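Local coordinates for protein prophenoloxidase b (Marsupenaeus japonicus, PDB 3WKY) that is a hemolymph type 3 copper protein, the precursor of a phenoloxidase that probably oxidises monophenols and o-diphenols at a dicopper site, at residues N194-H199 with A387-V392; W200-S205 with E220-M225; S552-T557 with S615-G620. All blocks are in the same frame, centred on the assembly; numbering follows the deposited sequence.

Interaction 1. Residues N194-H199 with A387-V392. With CUO (Cu2-o2 cluster), chain J.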
loop_
_atom_site.group_PDB
_atom_site.type_symbol
_atom_site.label_atom_id
_atom_site.label_comp_id
_atom_site.label_asym_id
_atom_site.label_seq_id
_atom_site.Cartn_x
_atom_site.Cartn_y
_atom_site.Cartn_z
ATOM N N ASN A 194 -33.902 26.909 -0.441
ATOM C CA ASN A 194 -34.690 26.894 -1.664
ATOM C C ASN A 194 -34.137 25.904 -2.691
ATOM O O ASN A 194 -34.892 25.263 -3.427
ATOM C CB ASN A 194 -34.759 28.294 -2.272
ATOM C CG ASN A 194 -35.508 29.277 -1.387
ATOM O OD1 ASN A 194 -36.548 28.951 -0.821
ATOM N ND2 ASN A 194 -34.968 30.484 -1.257
ATOM N N LEU A 195 -32.818 25.777 -2.742
ATOM C CA LEU A 195 -32.209 24.822 -3.665
ATOM C C LEU A 195 -32.518 23.389 -3.257
ATOM O O LEU A 195 -32.842 22.541 -4.100
ATOM C CB LEU A 195 -30.698 25.033 -3.733
ATOM C CG LEU A 195 -29.988 24.178 -4.785
ATOM C CD1 LEU A 195 -30.474 24.531 -6.192
ATOM C CD2 LEU A 195 -28.481 24.378 -4.683
ATOM N N ASN A 196 -32.397 23.112 -1.960
ATOM C CA ASN A 196 -32.748 21.798 -1.449
ATOM C C ASN A 196 -34.232 21.473 -1.643
ATOM O O ASN A 196 -34.578 20.342 -1.965
ATOM C CB ASN A 196 -32.327 21.651 0.019
ATOM C CG ASN A 196 -30.841 21.407 0.164
ATOM O OD1 ASN A 196 -30.394 20.254 0.183
ATOM N ND2 ASN A 196 -30.062 22.486 0.255
ATOM N N SER A 197 -35.096 22.471 -1.471
ATOM C CA SER A 197 -36.530 22.283 -1.732
ATOM C C SER A 197 -36.822 22.039 -3.208
ATOM O O SER A 197 -37.678 21.224 -3.545
ATOM C CB SER A 197 -37.330 23.491 -1.234
ATOM O OG SER A 197 -37.224 23.588 0.175
ATOM N N PHE A 198 -36.121 22.757 -4.080
ATOM C CA PHE A 198 -36.243 22.535 -5.521
ATOM C C PHE A 198 -35.900 21.083 -5.860
ATOM O O PHE A 198 -36.570 20.432 -6.660
ATOM C CB PHE A 198 -35.339 23.502 -6.286
ATOM C CG PHE A 198 -35.054 23.077 -7.701
ATOM C CD1 PHE A 198 -36.051 23.126 -8.671
ATOM C CD2 PHE A 198 -33.785 22.633 -8.061
ATOM C CE1 PHE A 198 -35.792 22.734 -9.976
ATOM C CE2 PHE A 198 -33.512 22.244 -9.372
ATOM C CZ PHE A 198 -34.514 22.294 -10.328
ATOM N N HIS A 199 -34.846 20.565 -5.239
ATOM C CA HIS A 199 -34.467 19.191 -5.482
ATOM C C HIS A 199 -35.580 18.201 -5.078
ATOM O O HIS A 199 -35.879 17.247 -5.798
ATOM C CB HIS A 199 -33.169 18.895 -4.730
ATOM C CG HIS A 199 -32.483 17.671 -5.203
ATOM N ND1 HIS A 199 -32.330 16.551 -4.417
ATOM C CD2 HIS A 199 -31.909 17.378 -6.394
ATOM C CE1 HIS A 199 -31.695 15.621 -5.099
ATOM N NE2 HIS A 199 -31.414 16.109 -6.292
ATOM N N ALA A 387 -29.902 15.959 0.207
ATOM C CA ALA A 387 -28.682 15.430 -0.428
ATOM C C ALA A 387 -27.768 16.502 -1.013
ATOM O O ALA A 387 -26.542 16.384 -0.944
ATOM C CB ALA A 387 -29.024 14.382 -1.488
ATOM N N VAL A 388 -28.356 17.562 -1.572
ATOM C CA VAL A 388 -27.570 18.640 -2.190
ATOM C C VAL A 388 -26.611 19.336 -1.200
ATOM O O VAL A 388 -25.569 19.860 -1.600
ATOM C CB VAL A 388 -28.509 19.648 -2.901
ATOM C CG1 VAL A 388 -27.751 20.883 -3.418
ATOM C CG2 VAL A 388 -29.216 18.948 -4.059
ATOM N N ARG A 389 -26.938 19.307 0.090
ATOM C CA ARG A 389 -26.066 19.863 1.131
ATOM C C ARG A 389 -24.649 19.278 1.114
ATOM O O ARG A 389 -23.682 19.973 1.428
ATOM C CB ARG A 389 -26.656 19.606 2.529
ATOM C CG ARG A 389 -28.006 20.303 2.810
ATOM C CD ARG A 389 -28.551 19.890 4.187
ATOM N NE ARG A 389 -27.659 20.254 5.293
ATOM C CZ ARG A 389 -27.780 21.360 6.030
ATOM N NH1 ARG A 389 -28.741 22.245 5.772
ATOM N NH2 ARG A 389 -26.932 21.588 7.022
ATOM N N ASP A 390 -24.540 17.995 0.777
ATOM C CA ASP A 390 -23.283 17.245 0.936
ATOM C C ASP A 390 -22.377 17.514 -0.256
ATOM O O ASP A 390 -22.812 17.373 -1.398
ATOM C CB ASP A 390 -23.618 15.745 1.022
ATOM C CG ASP A 390 -22.469 14.893 1.549
ATOM O OD1 ASP A 390 -21.293 15.163 1.211
ATOM O OD2 ASP A 390 -22.753 13.911 2.280
ATOM N N PRO A 391 -21.108 17.917 -0.014
ATOM C CA PRO A 391 -20.222 18.107 -1.175
ATOM C C PRO A 391 -20.133 16.872 -2.076
ATOM O O PRO A 391 -19.931 17.007 -3.288
ATOM C CB PRO A 391 -18.854 18.433 -0.543
ATOM C CG PRO A 391 -18.972 17.934 0.921
ATOM C CD PRO A 391 -20.422 18.207 1.261
ATOM N N VAL A 392 -20.291 15.680 -1.503
ATOM C CA VAL A 392 -20.196 14.483 -2.327
ATOM C C VAL A 392 -21.368 14.354 -3.301
ATOM O O VAL A 392 -21.269 13.631 -4.293
ATOM C CB VAL A 392 -20.028 13.192 -1.491
ATOM C CG1 VAL A 392 -21.394 12.629 -1.044
ATOM C CG2 VAL A 392 -19.275 12.148 -2.298
HETATM CU CU1 CUO J . -31.359 14.635 -7.910
HETATM CU CU2 CUO J . -28.837 12.120 -7.381
HETATM O O1 CUO J . -30.666 12.765 -7.792
HETATM O O2 CUO J . -30.212 13.471 -6.360
HETATM O O HOH W 1 -31.252 18.314 -1.640
#

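Interaction 2. Residues W200-S205 with E220-M225. With CUO (Cu2-o2 cluster), chain J.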
loop_
_atom_site.group_PDB
_atom_site.type_symbol
_atom_site.label_atom_id
_atom_site.label_comp_id
_atom_site.label_asym_id
_atom_site.label_seq_id
_atom_site.Cartn_x
_atom_site.Cartn_y
_atom_site.Cartn_z
ATOM N N TRP A 200 -36.188 18.427 -3.920
ATOM C CA TRP A 200 -37.363 17.659 -3.494
ATOM C C TRP A 200 -38.487 17.758 -4.541
ATOM O O TRP A 200 -39.029 16.741 -4.994
ATOM C CB TRP A 200 -37.803 18.194 -2.130
ATOM C CG TRP A 200 -39.196 17.871 -1.602
ATOM C CD1 TRP A 200 -40.361 18.554 -1.872
ATOM C CD2 TRP A 200 -39.538 16.881 -0.612
ATOM N NE1 TRP A 200 -41.406 18.016 -1.147
ATOM C CE2 TRP A 200 -40.926 16.997 -0.361
ATOM C CE3 TRP A 200 -38.806 15.904 0.080
ATOM C CZ2 TRP A 200 -41.599 16.159 0.535
ATOM C CZ3 TRP A 200 -39.481 15.064 0.981
ATOM C CH2 TRP A 200 -40.863 15.203 1.198
ATOM N N HIS A 201 -38.822 18.982 -4.929
ATOM C CA HIS A 201 -39.865 19.177 -5.935
ATOM C C HIS A 201 -39.565 18.480 -7.246
ATOM O O HIS A 201 -40.453 17.852 -7.848
ATOM C CB HIS A 201 -40.134 20.665 -6.157
ATOM C CG HIS A 201 -41.034 21.253 -5.120
ATOM N ND1 HIS A 201 -42.411 21.151 -5.193
ATOM C CD2 HIS A 201 -40.765 21.932 -3.980
ATOM C CE1 HIS A 201 -42.948 21.747 -4.142
ATOM N NE2 HIS A 201 -41.974 22.227 -3.389
ATOM N N TRP A 202 -38.318 18.578 -7.697
ATOM C CA TRP A 202 -37.978 17.955 -8.968
ATOM C C TRP A 202 -38.258 16.462 -8.921
ATOM O O TRP A 202 -38.846 15.885 -9.844
ATOM C CB TRP A 202 -36.522 18.233 -9.395
ATOM C CG TRP A 202 -36.331 17.798 -10.823
ATOM C CD1 TRP A 202 -36.482 18.574 -11.950
ATOM C CD2 TRP A 202 -36.066 16.470 -11.280
ATOM N NE1 TRP A 202 -36.292 17.802 -13.079
ATOM C CE2 TRP A 202 -36.038 16.506 -12.689
ATOM C CE3 TRP A 202 -35.839 15.245 -10.630
ATOM C CZ2 TRP A 202 -35.793 15.364 -13.464
ATOM C CZ3 TRP A 202 -35.596 14.114 -11.400
ATOM C CH2 TRP A 202 -35.570 14.182 -12.799
ATOM N N HIS A 203 -37.828 15.813 -7.845
ATOM C CA HIS A 203 -37.971 14.376 -7.780
ATOM C C HIS A 203 -39.387 13.916 -7.490
ATOM O O HIS A 203 -39.723 12.766 -7.748
ATOM C CB HIS A 203 -36.995 13.781 -6.776
ATOM C CG HIS A 203 -35.613 13.674 -7.322
ATOM N ND1 HIS A 203 -35.240 12.677 -8.194
ATOM C CD2 HIS A 203 -34.524 14.456 -7.146
ATOM C CE1 HIS A 203 -33.972 12.839 -8.523
ATOM N NE2 HIS A 203 -33.521 13.912 -7.904
ATOM N N LEU A 204 -40.206 14.807 -6.954
ATOM C CA LEU A 204 -41.593 14.438 -6.697
ATOM C C LEU A 204 -42.480 14.799 -7.885
ATOM O O LEU A 204 -43.567 14.237 -8.051
ATOM C CB LEU A 204 -42.080 15.032 -5.374
ATOM C CG LEU A 204 -41.457 14.304 -4.169
ATOM C CD1 LEU A 204 -41.789 14.998 -2.861
ATOM C CD2 LEU A 204 -41.904 12.845 -4.122
ATOM N N SER A 205 -42.000 15.718 -8.725
ATOM C CA SER A 205 -42.654 16.005 -10.000
ATOM C C SER A 205 -42.269 14.959 -11.039
ATOM O O SER A 205 -43.080 14.576 -11.885
ATOM C CB SER A 205 -42.241 17.388 -10.496
ATOM O OG SER A 205 -42.932 17.727 -11.689
ATOM N N GLU A 220 -34.242 12.082 -19.992
ATOM C CA GLU A 220 -33.480 13.197 -20.506
ATOM C C GLU A 220 -33.557 14.398 -19.561
ATOM O O GLU A 220 -32.570 15.129 -19.379
ATOM C CB GLU A 220 -33.972 13.574 -21.916
ATOM C CG GLU A 220 -33.253 14.767 -22.490
ATOM C CD GLU A 220 -33.731 15.080 -23.886
ATOM O OE1 GLU A 220 -34.706 14.417 -24.320
ATOM O OE2 GLU A 220 -33.124 15.957 -24.550
ATOM N N LEU A 221 -34.722 14.609 -18.952
ATOM C CA LEU A 221 -34.877 15.711 -18.010
ATOM C C LEU A 221 -34.037 15.473 -16.759
ATOM O O LEU A 221 -33.513 16.422 -16.176
ATOM C CB LEU A 221 -36.348 15.891 -17.623
ATOM C CG LEU A 221 -36.733 17.222 -16.971
ATOM C CD1 LEU A 221 -36.689 18.388 -17.973
ATOM C CD2 LEU A 221 -38.124 17.121 -16.340
ATOM N N PHE A 222 -33.940 14.208 -16.338
ATOM C CA PHE A 222 -33.037 13.845 -15.238
ATOM C C PHE A 222 -31.618 14.319 -15.565
ATOM O O PHE A 222 -31.001 15.052 -14.783
ATOM C CB PHE A 222 -33.075 12.345 -14.989
ATOM C CG PHE A 222 -32.038 11.875 -14.006
ATOM C CD1 PHE A 222 -32.168 12.167 -12.664
ATOM C CD2 PHE A 222 -30.927 11.161 -14.440
ATOM C CE1 PHE A 222 -31.204 11.748 -11.745
ATOM C CE2 PHE A 222 -29.957 10.722 -13.520
ATOM C CZ PHE A 222 -30.100 11.020 -12.185
ATOM N N TYR A 223 -31.117 13.933 -16.734
ATOM C CA TYR A 223 -29.837 14.443 -17.215
ATOM C C TYR A 223 -29.778 15.965 -17.193
ATOM O O TYR A 223 -28.833 16.542 -16.658
ATOM C CB TYR A 223 -29.562 13.951 -18.642
ATOM C CG TYR A 223 -28.740 14.918 -19.452
ATOM C CD1 TYR A 223 -27.391 15.128 -19.165
ATOM C CD2 TYR A 223 -29.304 15.622 -20.520
ATOM C CE1 TYR A 223 -26.622 16.029 -19.919
ATOM C CE2 TYR A 223 -28.547 16.513 -21.268
ATOM C CZ TYR A 223 -27.210 16.709 -20.969
ATOM O OH TYR A 223 -26.457 17.591 -21.719
ATOM N N TYR A 224 -30.782 16.615 -17.782
ATOM C CA TYR A 224 -30.698 18.040 -18.057
ATOM C C TYR A 224 -30.723 18.885 -16.795
ATOM O O TYR A 224 -29.937 19.816 -16.660
ATOM C CB TYR A 224 -31.836 18.465 -18.987
ATOM C CG TYR A 224 -31.684 19.874 -19.514
ATOM C CD1 TYR A 224 -30.561 20.242 -20.251
ATOM C CD2 TYR A 224 -32.672 20.830 -19.293
ATOM C CE1 TYR A 224 -30.424 21.542 -20.769
ATOM C CE2 TYR A 224 -32.540 22.137 -19.801
ATOM C CZ TYR A 224 -31.420 22.476 -20.533
ATOM O OH TYR A 224 -31.291 23.762 -21.034
ATOM N N MET A 225 -31.622 18.572 -15.866
ATOM C CA MET A 225 -31.688 19.368 -14.658
ATOM C C MET A 225 -30.377 19.203 -13.889
ATOM O O MET A 225 -29.799 20.181 -13.413
ATOM C CB MET A 225 -32.895 18.983 -13.791
ATOM C CG MET A 225 -32.998 19.813 -12.493
ATOM S SD MET A 225 -31.854 19.272 -11.169
ATOM C CE MET A 225 -32.934 18.246 -10.189
HETATM CU CU1 CUO J . -31.359 14.635 -7.910
HETATM CU CU2 CUO J . -28.837 12.120 -7.381
HETATM O O1 CUO J . -30.666 12.765 -7.792
HETATM O O2 CUO J . -30.212 13.471 -6.360
#

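Interaction 3. Residues S552-T557 with S615-G620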
loop_
_atom_site.group_PDB
_atom_site.type_symbol
_atom_site.label_atom_id
_atom_site.label_comp_id
_atom_site.label_asym_id
_atom_site.label_seq_id
_atom_site.Cartn_x
_atom_site.Cartn_y
_atom_site.Cartn_z
ATOM N N SER A 552 -37.843 34.319 -16.625
ATOM C CA SER A 552 -36.990 33.245 -17.154
ATOM C C SER A 552 -37.662 31.879 -17.196
ATOM O O SER A 552 -38.388 31.500 -16.277
ATOM C CB SER A 552 -35.707 33.111 -16.339
ATOM O OG SER A 552 -35.023 31.942 -16.756
ATOM N N SER A 553 -37.381 31.126 -18.255
ATOM C CA SER A 553 -37.903 29.777 -18.402
ATOM C C SER A 553 -37.499 28.846 -17.256
ATOM O O SER A 553 -38.164 27.835 -17.013
ATOM C CB SER A 553 -37.398 29.187 -19.712
ATOM O OG SER A 553 -35.987 29.289 -19.783
ATOM N N ILE A 554 -36.419 29.168 -16.550
ATOM C CA ILE A 554 -35.955 28.243 -15.485
ATOM C C ILE A 554 -36.712 28.444 -14.168
ATOM O O ILE A 554 -36.624 27.620 -13.255
ATOM C CB ILE A 554 -34.432 28.326 -15.238
ATOM C CG1 ILE A 554 -34.075 29.626 -14.512
ATOM C CG2 ILE A 554 -33.651 28.140 -16.568
ATOM C CD1 ILE A 554 -32.579 29.789 -14.219
ATOM N N LEU A 555 -37.466 29.534 -14.080
ATOM C CA LEU A 555 -38.288 29.818 -12.903
ATOM C C LEU A 555 -39.717 29.327 -13.135
ATOM O O LEU A 555 -40.131 29.136 -14.278
ATOM C CB LEU A 555 -38.298 31.325 -12.626
ATOM C CG LEU A 555 -36.923 31.975 -12.454
ATOM C CD1 LEU A 555 -37.032 33.492 -12.315
ATOM C CD2 LEU A 555 -36.202 31.369 -11.229
ATOM N N SER A 556 -40.471 29.108 -12.062
ATOM C CA SER A 556 -41.887 28.781 -12.211
ATOM C C SER A 556 -42.656 30.102 -12.337
ATOM O O SER A 556 -42.195 31.030 -12.990
ATOM C CB SER A 556 -42.392 27.992 -11.003
ATOM O OG SER A 556 -42.247 28.750 -9.819
ATOM N N THR A 557 -43.808 30.197 -11.684
ATOM C CA THR A 557 -44.571 31.446 -11.680
ATOM C C THR A 557 -44.711 32.022 -10.274
ATOM O O THR A 557 -44.594 33.232 -10.072
ATOM C CB THR A 557 -45.962 31.254 -12.290
ATOM O OG1 THR A 557 -46.604 30.137 -11.665
ATOM C CG2 THR A 557 -45.851 30.993 -13.788
ATOM N N SER A 615 -44.425 26.280 -16.000
ATOM C CA SER A 615 -43.572 25.464 -15.140
ATOM C C SER A 615 -42.098 25.702 -15.496
ATOM O O SER A 615 -41.797 26.134 -16.613
ATOM C CB SER A 615 -43.921 23.983 -15.295
ATOM O OG SER A 615 -43.537 23.508 -16.573
ATOM N N SER A 616 -41.188 25.442 -14.557
ATOM C CA SER A 616 -39.752 25.566 -14.850
ATOM C C SER A 616 -39.342 24.597 -15.958
ATOM O O SER A 616 -39.767 23.442 -15.963
ATOM C CB SER A 616 -38.913 25.297 -13.601
ATOM O OG SER A 616 -37.529 25.182 -13.923
ATOM N N SER A 617 -38.512 25.058 -16.889
ATOM C CA SER A 617 -38.008 24.190 -17.951
ATOM C C SER A 617 -37.168 23.028 -17.388
ATOM O O SER A 617 -36.981 22.004 -18.053
ATOM C CB SER A 617 -37.181 24.996 -18.948
ATOM O OG SER A 617 -36.148 25.689 -18.279
ATOM N N PHE A 618 -36.659 23.191 -16.173
ATOM C CA PHE A 618 -35.900 22.108 -15.532
ATOM C C PHE A 618 -36.837 21.023 -14.990
ATOM O O PHE A 618 -36.417 19.878 -14.774
ATOM C CB PHE A 618 -35.056 22.649 -14.366
ATOM C CG PHE A 618 -33.907 23.543 -14.780
ATOM C CD1 PHE A 618 -33.389 23.500 -16.063
ATOM C CD2 PHE A 618 -33.330 24.407 -13.856
ATOM C CE1 PHE A 618 -32.319 24.321 -16.433
ATOM C CE2 PHE A 618 -32.257 25.229 -14.211
ATOM C CZ PHE A 618 -31.750 25.178 -15.511
ATOM N N CYS A 619 -38.101 21.386 -14.764
ATOM C CA CYS A 619 -39.073 20.499 -14.119
ATOM C C CYS A 619 -40.047 19.878 -15.115
ATOM O O CYS A 619 -40.559 18.773 -14.905
ATOM C CB CYS A 619 -39.873 21.275 -13.070
ATOM S SG CYS A 619 -38.873 22.022 -11.761
ATOM N N GLY A 620 -40.326 20.602 -16.192
ATOM C CA GLY A 620 -41.305 20.140 -17.159
ATOM C C GLY A 620 -42.724 20.188 -16.611
ATOM O O GLY A 620 -42.955 20.665 -15.492
#

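Interaction 1. Residues N194-H199 with A387-V392
Asn196 and Val388 mark the closest backbone approach, their CA atoms 6.1 Å apart, where a turn of helix 193-205 faces the bend that leads into helix 391-409. This is part of the type 3 copper domain of the hemocyanin family, in which helices contribute the histidines that hold the copper pair. Asp390 occupies the N-cap of helix 391-409: its OD1 accepts from Val392 N at 2.9 Å, while OD2 forms a salt bridge with Arg274.

A single water links the Asn196 side chain to the Val388 backbone. It donates to Asn196 OD1 (2.8 Å) and accepts from Val388 N (3.0 Å), giving that peptide N-H a partner inside the core. The same OD1 also lies against Arg389 CG, and Asn196 ND2 bonds to the carbonyls of Arg190 and Asp192, so both ends of the amide are engaged. An alanine here would probably leave the water without its acceptor and those two carbonyls without this donor, opening a gap beside Arg389.

Val388 supplies the apolar half of the contact by dividing its methyls. CG1 meets Leu195 CD2 at 3.8 Å, the two side chains crossing at about a right angle; CG2 lies over one face of the His199 imidazole, a CH-pi contact 3.9 Å from the ring centroid. With CG anti to the backbone N (chi1 -163°), the His199 ring is carried toward Val388, and it is anchored at two nitrogens: ND1 bonds to Val384 O, and NE2 binds copper CU1 at 2.2 Å.

Interaction 2. Residues W200-S205 with E220-M225
Trp202 reaches from segment 200-205 of helix 193-205 across to segment 220-225 of helix 218-239 and brings a different part of its indole to each of three partners. Its pyrrole end receives Met225: the CE methyl sits over one face, offset toward the rim and 3.5 Å from Trp202 CG, while SD lies obliquely 4.8 Å from the centroid of the five-membered ring, making this a Met-aromatic contact. The methionine chain bends at chi2 (-78°) and again at chi3 (-97°), the second turn placing CE back against the indole. Leu221 meets the rim instead. Its CG lies near the indole plane and CD2 is 3.8 Å from Trp202 NE1, an atom whose hydrogen-bond partner is Phe618 O, in a loop far along the chain.

The six-membered end points at Phe222, with Trp202 CH2 3.5 Å from Phe222 CA. The two side chains cross at about a right angle, and CH2 lies at the edge of the phenyl ring, close to its plane.

The two short segments run antiparallel, at 171° between their N-to-C directions with axes 11.8 Å apart, and belong to the copper-binding helical core of the hemocyanin-type domain. Large side chains bridge the interval, and the dicopper cluster lies beside it.

His203 ties the packing to the metal. Trp202 CE3 stands 3.5 Å above the imidazole plane, over its centre, so the rim of the indole covers one face of the ligand. Phe222 CE1 comes to the imidazole edge, beside His203 CE1. His203 NE2 binds copper CU1 at 2.3 Å, together with His199 and His226. Phe222 has a further, second-shell part: its carbonyl O accepts a hydrogen bond from His226 ND1, which would steady the orientation of that ligand ring.

Interaction 3. Residues S552-T557 with S615-G620
Ser553 and Ile554 offer successive backbone carbonyls to Ser617 and Ser616, and these hydrogen bonds join two irregular loops of the C-terminal ig-like domain. Ser617 N donates to Ser553 O at 2.8 Å, nearly straight at 164°. Ser616 OG donates to Ile554 O at 2.7 Å, arriving from well above the carbonyl plane.

Both loops are shaped by serine hydroxyls. Ser616 OG lies anti to its backbone N (chi1 170°) and, besides donating across the contact, accepts from Phe618 N at 3.1 Å, closing an ST turn. Ser552 OG closes another by accepting from Ile554 N, within a type I beta turn from Ser552 to Leu555. Ser616 O takes both Cys619 N and Gly620 N, tightening its loop further.

The apolar contact is made by Ile554 and Phe618, which lie side by side, pointing the same way; Ile554 CG2 rests over one face of the phenyl ring, 3.7 Å from Phe618 CZ, as a CH-pi contact.

A shared carboxylate adds a further tie, since the hydroxyls of Ser553 and Ser617 both bond to Glu529 OE2. Glu529 belongs to strand 528-534, which flanks the contact, while a disulfide joins Cys619 to Cys572. On the helical side, Ile554 touches Arg232 of helix 218-239, and Phe618 packs against that helix and against Phe198 of helix 193-205.

Interactions 1 and 2 are both buried in the copper domain and share helix 193-205, each contributing one histidine to copper CU1; Met225 of interaction 2 also packs on Phe198 and His199 of interaction 1. Interaction 3, in the ig-like domain, is only partly buried. The chemistry follows this placing: packing around aromatic rings in interaction 2, packing plus one enclosed water in interaction 1, and direct serine and backbone hydrogen bonds where irregular loops meet in interaction 3. The domains nevertheless adjoin: Phe198 touches Cys619, and Leu221 lies against the 615-620 loop, so the copper-bearing helices pack directly on the ig-like domain.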